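Local coordinates for regulatory protein ASNC (Escherichia coli, PDB 2CG4) that regulates transcription by binding specific DNA sequences, activating asnA and controlling its own gene, and represses gidA expression at a post-transcriptional level, at the interface of chains A and B. Numbering follows the deposited sequence. Chains: chain A/B, Regulatory protein ASNC.

Contact 1: the interface of chains A and B. Residues chain A 6, 14, 51, 150, 152; chain B 63-64.
With its CG anti to the carbonyl carbon and beside the backbone N (chi1 -76°), B:Leu64 points its forked tip at a group of aliphatic side chains from chain A. Its two methyls part there. CD2 goes to A:Ile6, where it meets the CD1 methyl at 3.5 Å, tip to tip. CD1 goes the other way, towards the C-terminal end of chain A. There it meets CD1 of A:Ile150 at 3.8 Å. The chi1 of A:Ile150 is 62°, which places CG1 between the backbone N and the carbonyl carbon, and the extended chain then carries CD1 out to the leucine. The ring carbon CB of the last residue, A:Pro152, lies 4.2 Å from the same B:Leu64 CD1. A:Ile51 crosses B:Leu64 at about a right angle. Its CG2 branch lies 4.1 Å from the branching carbon CG of the leucine. The other branch of A:Ile51 serves the neighbouring residue: CG1 rests 3.8 Å from CB of B:Gln63. The glutamine thus takes part through the aliphatic root of its side chain. A:Leu14, on helix 8-19, adds a looser contact, with its CD1 4.2 Å from B:Leu64 CD2. No hydrogen bond or salt bridge spans this patch, so its hold is apolar packing. B:Leu64 gives up 73 Å² of its surface here, far more than any other residue of the patch. The site is a hydrophobic side-chain cluster of the two-fold AsnC dimer. It packs the short 3-10 helix 62-64 of one chain against the DNA-binding end and the C-terminal tail of the other, and so may steady the pairing of the chains.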
ATOM      1  N   ILE A   6     -10.387   2.128 -42.907  1.00 73.86           N
ATOM      2  CA  ILE A   6     -11.053   3.424 -42.819  1.00 72.03           C
ATOM      3  C   ILE A   6     -10.331   4.511 -43.622  1.00 71.13           C
ATOM      4  O   ILE A   6      -9.191   4.866 -43.325  1.00 70.84           O
ATOM      5  CB  ILE A   6     -11.228   3.852 -41.336  1.00 72.18           C
ATOM      6  CG1 ILE A   6     -12.510   3.246 -40.763  1.00 71.90           C
ATOM      7  CG2 ILE A   6     -11.220   5.368 -41.184  1.00 72.03           C
ATOM      8  CD1 ILE A   6     -13.263   4.168 -39.840  1.00 72.87           C
ATOM      9  N   LEU A  14     -17.144  10.776 -39.717  1.00 46.36           N
ATOM     10  CA  LEU A  14     -17.254  10.491 -38.288  1.00 45.81           C
ATOM     11  C   LEU A  14     -17.091  11.746 -37.433  1.00 45.32           C
ATOM     12  O   LEU A  14     -17.891  11.995 -36.545  1.00 44.88           O
ATOM     13  CB  LEU A  14     -16.245   9.421 -37.866  1.00 46.15           C
ATOM     14  CG  LEU A  14     -16.608   7.966 -38.178  1.00 45.31           C
ATOM     15  CD1 LEU A  14     -15.676   7.012 -37.456  1.00 44.16           C
ATOM     16  CD2 LEU A  14     -18.056   7.665 -37.838  1.00 45.48           C
ATOM     17  N   ILE A  51     -18.640   0.045 -36.007  1.00 39.44           N
ATOM     18  CA  ILE A  51     -17.922   1.269 -35.658  1.00 38.87           C
ATOM     19  C   ILE A  51     -18.888   2.335 -35.137  1.00 40.22           C
ATOM     20  O   ILE A  51     -18.714   2.872 -34.033  1.00 39.93           O
ATOM     21  CB  ILE A  51     -17.153   1.841 -36.879  1.00 37.86           C
ATOM     22  CG1 ILE A  51     -15.860   1.062 -37.121  1.00 38.18           C
ATOM     23  CG2 ILE A  51     -16.840   3.306 -36.686  1.00 34.55           C
ATOM     24  CD1 ILE A  51     -15.419   1.034 -38.571  1.00 36.61           C
ATOM     25  N   ILE A 150     -12.606   9.596 -27.948  1.00 38.95           N
ATOM     26  CA  ILE A 150     -11.553   9.359 -28.941  1.00 40.51           C
ATOM     27  C   ILE A 150     -11.758  10.235 -30.171  1.00 41.37           C
ATOM     28  O   ILE A 150     -12.882  10.441 -30.613  1.00 41.10           O
ATOM     29  CB  ILE A 150     -11.477   7.879 -29.390  1.00 40.45           C
ATOM     30  CG1 ILE A 150     -12.782   7.452 -30.067  1.00 38.67           C
ATOM     31  CG2 ILE A 150     -11.131   6.977 -28.208  1.00 40.07           C
ATOM     32  CD1 ILE A 150     -12.662   6.168 -30.840  1.00 36.45           C
ATOM     33  N   PRO A 152     -11.077  10.018 -33.830  1.00 50.64           N
ATOM     34  CA  PRO A 152     -10.673   8.909 -34.704  1.00 51.83           C
ATOM     35  C   PRO A 152      -9.712   9.338 -35.819  1.00 52.98           C
ATOM     36  O   PRO A 152     -10.001  10.282 -36.561  1.00 53.35           O
ATOM     37  CB  PRO A 152     -12.003   8.432 -35.309  1.00 52.12           C
ATOM     38  CG  PRO A 152     -12.950   9.580 -35.127  1.00 51.37           C
ATOM     39  CD  PRO A 152     -12.537  10.218 -33.842  1.00 50.66           C
TER
ATOM     40  N   GLN B  63     -13.631  -1.164 -32.331  1.00 42.33           N
ATOM     41  CA  GLN B  63     -13.782  -1.382 -33.763  1.00 42.62           C
ATOM     42  C   GLN B  63     -12.915  -0.439 -34.595  1.00 42.18           C
ATOM     43  O   GLN B  63     -12.621  -0.713 -35.767  1.00 43.25           O
ATOM     44  CB  GLN B  63     -15.247  -1.240 -34.158  1.00 42.98           C
ATOM     45  CG  GLN B  63     -15.906  -2.545 -34.573  1.00 47.08           C
ATOM     46  CD  GLN B  63     -15.726  -3.658 -33.568  1.00 51.29           C
ATOM     47  OE1 GLN B  63     -16.696  -4.274 -33.133  1.00 56.59           O
ATOM     48  NE2 GLN B  63     -14.483  -3.928 -33.195  1.00 53.83           N
ATOM     49  N   LEU B  64     -12.503   0.669 -33.987  1.00 40.77           N
ATOM     50  CA  LEU B  64     -11.580   1.599 -34.629  1.00 39.28           C
ATOM     51  C   LEU B  64     -10.136   1.297 -34.237  1.00 39.16           C
ATOM     52  O   LEU B  64      -9.223   2.077 -34.533  1.00 37.91           O
ATOM     53  CB  LEU B  64     -11.941   3.043 -34.275  1.00 38.98           C
ATOM     54  CG  LEU B  64     -13.151   3.652 -34.993  1.00 38.41           C
ATOM     55  CD1 LEU B  64     -13.726   4.792 -34.182  1.00 33.53           C
ATOM     56  CD2 LEU B  64     -12.770   4.133 -36.394  1.00 36.69           C
TER

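Contact 2: the interface of chains A and B. Residues chain A 18-19, 56-59; chain B 53-56, 58.
A:Ile57 and B:Ala55 face each other at the apolar centre, their CA atoms 4.0 Å apart. They lie on strands 52-59 of the two chains, which pair antiparallel across the dimer axis. Side-chain packing is slight here, and the strand backbones carry the contact. On one side of this pair the two Arg56 residues bond to each other. A:Arg56 N donates to B:Arg56 O, and B:Arg56 N donates back to A:Arg56 O, each at 3.0 Å. On the other side A:Asp58 N donates to B:Gly54 O. Further along, B:Thr53 N gives a nearly straight bond (174° at H) to A:Asp58 O. The B:Thr53 hydroxyl OG1 adds a weak bond to the same carbonyl oxygen.

Salt bridges form the rim. B:Arg56 NH1 donates to the carboxylate oxygen OD1 of A:Asp58 at 2.8 Å, on the anti lone pair of that oxygen. The B:Arg56 chain is extended from CG to NE, and the turn at its end (chi4 85°) sets the guanidinium across A:Asp58. The side chains cross at about a right angle, but the two flat groups are nearly coplanar. The twin bridge joins A:Arg56 NH1 to B:Asp58 OD1 at 2.9 Å. It also comes from the anti side, 20° out of the carboxylate plane. Each arginine may offset the charge of the aspartate it meets. This may matter because the two acids approach each other, with A:Asp58 OD2 and B:Asp58 OD2 4.3 Å apart. Helix 8-19 of chain A adds its C-terminal end at A:Met18 and A:Gly19, beside B:Arg56. The A:Met18 carbonyl oxygen lies at the edge of that guanidinium, in its plane. Within chain B, B:Arg56 NH2 donates to B:Thr53 O at 3.2 Å, from above the carbonyl plane.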
ATOM      1  N   MET A  18     -20.170  13.029 -35.293  1.00 45.37           N
ATOM      2  CA  MET A  18     -19.890  12.834 -33.889  1.00 46.18           C
ATOM      3  C   MET A  18     -20.191  14.115 -33.124  1.00 46.59           C
ATOM      4  O   MET A  18     -20.540  14.073 -31.946  1.00 45.88           O
ATOM      5  CB  MET A  18     -18.446  12.363 -33.681  1.00 45.55           C
ATOM      6  CG  MET A  18     -18.325  10.849 -33.546  1.00 43.87           C
ATOM      7  SD  MET A  18     -16.635  10.220 -33.464  1.00 47.94           S
ATOM      8  CE  MET A  18     -15.689  11.752 -33.437  1.00 49.92           C
ATOM      9  N   GLY A  19     -20.074  15.246 -33.820  1.00 48.01           N
ATOM     10  CA  GLY A  19     -20.422  16.554 -33.272  1.00 49.08           C
ATOM     11  C   GLY A  19     -21.895  16.891 -33.435  1.00 50.40           C
ATOM     12  O   GLY A  19     -22.467  17.616 -32.617  1.00 51.35           O
ATOM     13  N   ARG A  56     -27.778   9.046 -30.795  1.00 40.26           N
ATOM     14  CA  ARG A  56     -28.480   9.239 -29.525  1.00 40.42           C
ATOM     15  C   ARG A  56     -28.271  10.665 -29.025  1.00 39.18           C
ATOM     16  O   ARG A  56     -27.267  11.286 -29.356  1.00 38.71           O
ATOM     17  CB  ARG A  56     -27.986   8.231 -28.488  1.00 39.68           C
ATOM     18  CG  ARG A  56     -27.765   6.830 -29.044  1.00 40.86           C
ATOM     19  CD  ARG A  56     -27.325   5.858 -27.958  1.00 42.43           C
ATOM     20  NE  ARG A  56     -27.494   4.461 -28.358  1.00 44.97           N
ATOM     21  CZ  ARG A  56     -26.621   3.792 -29.106  1.00 44.60           C
ATOM     22  NH1 ARG A  56     -25.524   4.398 -29.544  1.00 46.18           N
ATOM     23  NH2 ARG A  56     -26.843   2.524 -29.420  1.00 39.74           N
ATOM     24  N   ILE A  57     -29.214  11.188 -28.241  1.00 39.19           N
ATOM     25  CA  ILE A  57     -28.951  12.425 -27.511  1.00 38.87           C
ATOM     26  C   ILE A  57     -27.988  12.137 -26.375  1.00 38.89           C
ATOM     27  O   ILE A  57     -28.113  11.112 -25.690  1.00 37.84           O
ATOM     28  CB  ILE A  57     -30.226  13.122 -26.949  1.00 39.04           C
ATOM     29  CG1 ILE A  57     -30.902  12.258 -25.882  1.00 41.75           C
ATOM     30  CG2 ILE A  57     -31.196  13.506 -28.077  1.00 37.96           C
ATOM     31  CD1 ILE A  57     -31.485  13.050 -24.727  1.00 43.15           C
ATOM     32  N   ASP A  58     -27.018  13.035 -26.201  1.00 39.13           N
ATOM     33  CA  ASP A  58     -26.190  13.062 -25.005  1.00 39.70           C
ATOM     34  C   ASP A  58     -26.836  13.871 -23.884  1.00 39.61           C
ATOM     35  O   ASP A  58     -27.372  14.961 -24.101  1.00 39.62           O
ATOM     36  CB  ASP A  58     -24.800  13.622 -25.315  1.00 40.55           C
ATOM     37  CG  ASP A  58     -23.965  12.682 -26.167  1.00 41.06           C
ATOM     38  OD1 ASP A  58     -23.135  13.180 -26.956  1.00 44.42           O
ATOM     39  OD2 ASP A  58     -24.135  11.450 -26.053  1.00 40.84           O
ATOM     40  N   VAL A  59     -26.763  13.319 -22.682  1.00 40.03           N
ATOM     41  CA  VAL A  59     -27.405  13.879 -21.506  1.00 39.65           C
ATOM     42  C   VAL A  59     -26.324  14.291 -20.501  1.00 39.25           C
ATOM     43  O   VAL A  59     -25.183  13.843 -20.600  1.00 40.18           O
ATOM     44  CB  VAL A  59     -28.382  12.837 -20.904  1.00 39.75           C
ATOM     45  CG1 VAL A  59     -28.221  12.728 -19.406  1.00 40.32           C
ATOM     46  CG2 VAL A  59     -29.816  13.168 -21.281  1.00 39.18           C
TER
ATOM     47  N   THR B  53     -27.263  17.764 -24.068  1.00 41.76           N
ATOM     48  CA  THR B  53     -26.039  18.444 -24.495  1.00 42.11           C
ATOM     49  C   THR B  53     -25.815  18.330 -26.001  1.00 42.61           C
ATOM     50  O   THR B  53     -25.029  19.088 -26.582  1.00 43.27           O
ATOM     51  CB  THR B  53     -24.780  17.912 -23.759  1.00 42.85           C
ATOM     52  OG1 THR B  53     -24.595  16.518 -24.048  1.00 43.81           O
ATOM     53  CG2 THR B  53     -24.901  18.118 -22.239  1.00 42.31           C
ATOM     54  N   GLY B  54     -26.505  17.385 -26.634  1.00 41.81           N
ATOM     55  CA  GLY B  54     -26.376  17.199 -28.072  1.00 40.99           C
ATOM     56  C   GLY B  54     -27.037  15.939 -28.586  1.00 41.18           C
ATOM     57  O   GLY B  54     -27.479  15.083 -27.811  1.00 39.90           O
ATOM     58  N   ALA B  55     -27.114  15.835 -29.906  1.00 41.26           N
ATOM     59  CA  ALA B  55     -27.420  14.570 -30.557  1.00 41.35           C
ATOM     60  C   ALA B  55     -26.232  14.198 -31.407  1.00 40.57           C
ATOM     61  O   ALA B  55     -25.870  14.929 -32.320  1.00 41.20           O
ATOM     62  CB  ALA B  55     -28.672  14.686 -31.414  1.00 40.98           C
ATOM     63  N   ARG B  56     -25.617  13.067 -31.079  1.00 40.28           N
ATOM     64  CA  ARG B  56     -24.400  12.617 -31.737  1.00 39.47           C
ATOM     65  C   ARG B  56     -24.474  11.117 -32.013  1.00 38.59           C
ATOM     66  O   ARG B  56     -25.195  10.396 -31.324  1.00 37.50           O
ATOM     67  CB  ARG B  56     -23.193  12.931 -30.862  1.00 39.67           C
ATOM     68  CG  ARG B  56     -23.215  14.333 -30.277  1.00 41.93           C
ATOM     69  CD  ARG B  56     -22.023  14.577 -29.374  1.00 45.22           C
ATOM     70  NE  ARG B  56     -21.877  15.989 -29.040  1.00 49.21           N
ATOM     71  CZ  ARG B  56     -22.521  16.592 -28.046  1.00 49.31           C
ATOM     72  NH1 ARG B  56     -23.362  15.902 -27.286  1.00 50.64           N
ATOM     73  NH2 ARG B  56     -22.325  17.883 -27.813  1.00 45.99           N
ATOM     74  N   ASP B  58     -22.817   7.526 -31.668  1.00 37.39           N
ATOM     75  CA  ASP B  58     -21.857   6.863 -30.806  1.00 36.98           C
ATOM     76  C   ASP B  58     -20.926   5.969 -31.612  1.00 36.83           C
ATOM     77  O   ASP B  58     -21.313   5.370 -32.613  1.00 36.31           O
ATOM     78  CB  ASP B  58     -22.565   6.076 -29.702  1.00 37.63           C
ATOM     79  CG  ASP B  58     -23.251   6.981 -28.688  1.00 38.72           C
ATOM     80  OD1 ASP B  58     -24.263   6.552 -28.102  1.00 43.85           O
ATOM     81  OD2 ASP B  58     -22.787   8.123 -28.481  1.00 41.88           O
TER

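The centres of the C-alpha atoms of contact 1 and contact 2 lie about 16 Å apart on one two-fold dimer interface, so each has a twin with the chains exchanged. Helix 8-19 of chain A serves both. A:Leu14 belongs to contact 1, and A:Met18 and A:Gly19 to contact 2. In chain B, strand 52-59 of contact 2 runs on within a few residues to the 3-10 helix of contact 1. An apolar grip thus supplements the polar strand ladder. Both contacts join the DNA-binding ends of the two chains, which may fix the spacing of the two helix-turn-helix units on DNA.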